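Local coordinates for MHC class I antigen (Ctenopharyngodon idella, PDB 5H5Z), which probably presents peptides to T cells at the cell surface, as a class I major histocompatibility heavy chain paired with beta-2-microglobulin, at residues L5-T10 with N94-E99. Sequence-based numbering, arbitrary orientation.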
loop_
_atom_site.group_PDB
_atom_site.type_symbol
_atom_site.label_atom_id
_atom_site.label_comp_id
_atom_site.label_asym_id
_atom_site.label_seq_id
_atom_site.Cartn_x
_atom_site.Cartn_y
_atom_site.Cartn_z
ATOM N N LEU A 5 1.410 0.890 14.478
ATOM C CA LEU A 5 0.414 -0.166 14.395
ATOM C C LEU A 5 -0.857 0.465 13.839
ATOM O O LEU A 5 -1.308 1.496 14.348
ATOM C CB LEU A 5 0.154 -0.776 15.787
ATOM C CG LEU A 5 -1.026 -1.746 15.944
ATOM C CD1 LEU A 5 -0.925 -2.961 15.030
ATOM C CD2 LEU A 5 -1.192 -2.182 17.401
ATOM N N LYS A 6 -1.416 -0.132 12.787
ATOM C CA LYS A 6 -2.608 0.414 12.132
ATOM C C LYS A 6 -3.583 -0.677 11.724
ATOM O O LYS A 6 -3.185 -1.770 11.301
ATOM C CB LYS A 6 -2.236 1.217 10.873
ATOM C CG LYS A 6 -1.276 2.373 11.092
ATOM C CD LYS A 6 -0.853 2.964 9.759
ATOM C CE LYS A 6 0.112 4.124 9.923
ATOM N NZ LYS A 6 0.527 4.607 8.574
ATOM N N TYR A 7 -4.867 -0.366 11.854
ATOM C CA TYR A 7 -5.920 -1.237 11.359
ATOM C C TYR A 7 -6.736 -0.494 10.323
ATOM O O TYR A 7 -7.031 0.688 10.488
ATOM C CB TYR A 7 -6.800 -1.739 12.509
ATOM C CG TYR A 7 -6.062 -2.725 13.377
ATOM C CD1 TYR A 7 -6.026 -4.076 13.044
ATOM C CD2 TYR A 7 -5.378 -2.306 14.518
ATOM C CE1 TYR A 7 -5.341 -4.992 13.828
ATOM C CE2 TYR A 7 -4.684 -3.213 15.306
ATOM C CZ TYR A 7 -4.671 -4.555 14.955
ATOM O OH TYR A 7 -3.982 -5.462 15.727
ATOM N N VAL A 8 -7.066 -1.188 9.239
ATOM C CA VAL A 8 -7.937 -0.629 8.202
ATOM C C VAL A 8 -9.103 -1.587 7.960
ATOM O O VAL A 8 -8.896 -2.747 7.600
ATOM C CB VAL A 8 -7.175 -0.268 6.893
ATOM C CG1 VAL A 8 -6.198 0.879 7.135
ATOM C CG2 VAL A 8 -6.462 -1.474 6.301
ATOM N N TYR A 9 -10.321 -1.112 8.217
ATOM C CA TYR A 9 -11.526 -1.919 8.026
ATOM C C TYR A 9 -12.277 -1.437 6.788
ATOM O O TYR A 9 -12.487 -0.229 6.623
ATOM C CB TYR A 9 -12.494 -1.778 9.200
ATOM C CG TYR A 9 -12.018 -2.201 10.583
ATOM C CD1 TYR A 9 -10.817 -2.896 10.776
ATOM C CD2 TYR A 9 -12.799 -1.912 11.699
ATOM C CE1 TYR A 9 -10.408 -3.272 12.052
ATOM C CE2 TYR A 9 -12.407 -2.295 12.975
ATOM C CZ TYR A 9 -11.212 -2.968 13.143
ATOM O OH TYR A 9 -10.835 -3.326 14.413
ATOM N N THR A 10 -12.708 -2.372 5.945
ATOM C CA THR A 10 -13.562 -2.038 4.795
ATOM C C THR A 10 -14.901 -2.769 4.849
ATOM O O THR A 10 -14.949 -4.000 4.837
ATOM C CB THR A 10 -12.883 -2.354 3.447
ATOM O OG1 THR A 10 -11.611 -1.695 3.379
ATOM C CG2 THR A 10 -13.763 -1.893 2.271
ATOM N N ASN A 94 -13.020 2.424 8.211
ATOM C CA ASN A 94 -12.429 2.877 9.457
ATOM C C ASN A 94 -10.930 2.619 9.365
ATOM O O ASN A 94 -10.501 1.530 8.972
ATOM C CB ASN A 94 -13.059 2.109 10.628
ATOM C CG ASN A 94 -12.517 2.517 11.998
ATOM O OD1 ASN A 94 -12.130 3.666 12.241
ATOM N ND2 ASN A 94 -12.543 1.571 12.919
ATOM N N MET A 95 -10.136 3.634 9.677
ATOM C CA MET A 95 -8.715 3.423 9.915
ATOM C C MET A 95 -8.338 4.040 11.256
ATOM O O MET A 95 -8.786 5.135 11.603
ATOM C CB MET A 95 -7.847 3.977 8.775
ATOM C CG MET A 95 -7.938 5.482 8.582
ATOM S SD MET A 95 -7.124 6.042 7.079
ATOM C CE MET A 95 -5.442 5.497 7.382
ATOM N N TYR A 96 -7.535 3.320 12.024
ATOM C CA TYR A 96 -7.055 3.846 13.280
ATOM C C TYR A 96 -5.701 3.247 13.559
ATOM O O TYR A 96 -5.347 2.208 12.998
ATOM C CB TYR A 96 -8.034 3.553 14.428
ATOM C CG TYR A 96 -8.262 2.092 14.740
ATOM C CD1 TYR A 96 -7.467 1.423 15.683
ATOM C CD2 TYR A 96 -9.302 1.382 14.129
ATOM C CE1 TYR A 96 -7.686 0.087 15.985
ATOM C CE2 TYR A 96 -9.526 0.043 14.426
ATOM C CZ TYR A 96 -8.716 -0.596 15.353
ATOM O OH TYR A 96 -8.939 -1.917 15.649
ATOM N N GLY A 97 -4.946 3.892 14.433
ATOM C CA GLY A 97 -3.649 3.360 14.780
ATOM C C GLY A 97 -2.838 4.296 15.625
ATOM O O GLY A 97 -3.261 5.415 15.906
ATOM N N CYS A 98 -1.656 3.824 16.013
ATOM C CA CYS A 98 -0.785 4.559 16.906
ATOM C C CYS A 98 0.641 4.491 16.393
ATOM O O CYS A 98 1.009 3.571 15.655
ATOM C CB CYS A 98 -0.865 3.986 18.330
ATOM S SG CYS A 98 -0.495 2.212 18.472
ATOM N N GLU A 99 1.427 5.460 16.761
ATOM C CA GLU A 99 2.849 5.486 16.439
ATOM C C GLU A 99 3.671 5.700 17.686
ATOM O O GLU A 99 3.372 6.531 18.428
ATOM C CB GLU A 99 3.161 6.656 15.543
ATOM C CG GLU A 99 2.366 6.653 14.266
ATOM C CD GLU A 99 2.837 7.692 13.248
ATOM O OE1 GLU A 99 3.353 7.248 12.221
ATOM O OE2 GLU A 99 2.661 8.909 13.446
#
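Tyr96 joins two tyrosines of the facing strand, one by its hydroxyl and ring edge, the other by a ring face. Its OH meets Tyr9 OH in a hydrogen bond of 2.7 Å. Their rings meet offset edge-to-face, planes 89° apart, with the Tyr96 edge toward the Tyr9 face. Over one face of the Tyr96 ring lies Tyr7 CB, a CH-pi contact 3.9 Å from the centroid. The Tyr7 ring is displaced, with little stacking. Tyr96 CG sits between its backbone N and carbonyl carbon (chi1 63°), which lays the ring across toward 5-10. The strands run antiparallel, with paired backbone bonds at Leu5–Cys98, Tyr7–Tyr96 and Tyr9–Asn94. At the non-hydrogen-bonded pair Lys6–Gly97 the CA atoms come to 4.1 Å, and Gly97 CA lies 3.0 Å from Leu5 O. On the sheet face opposite the tyrosines, Val8 CG1 packs on Met95 CB at 3.9 Å. Phe57 of beta-2-microglobulin packs on Val8 and Trp61 of the same chain on Met95. Tyr96 OH has a second partner in the bound peptide's backbone, which Tyr7 OH bonds too. Cys98 is disulfide-linked to Cys160 on helix 148-170. This central strand pair floors the MHC class I peptide-binding groove.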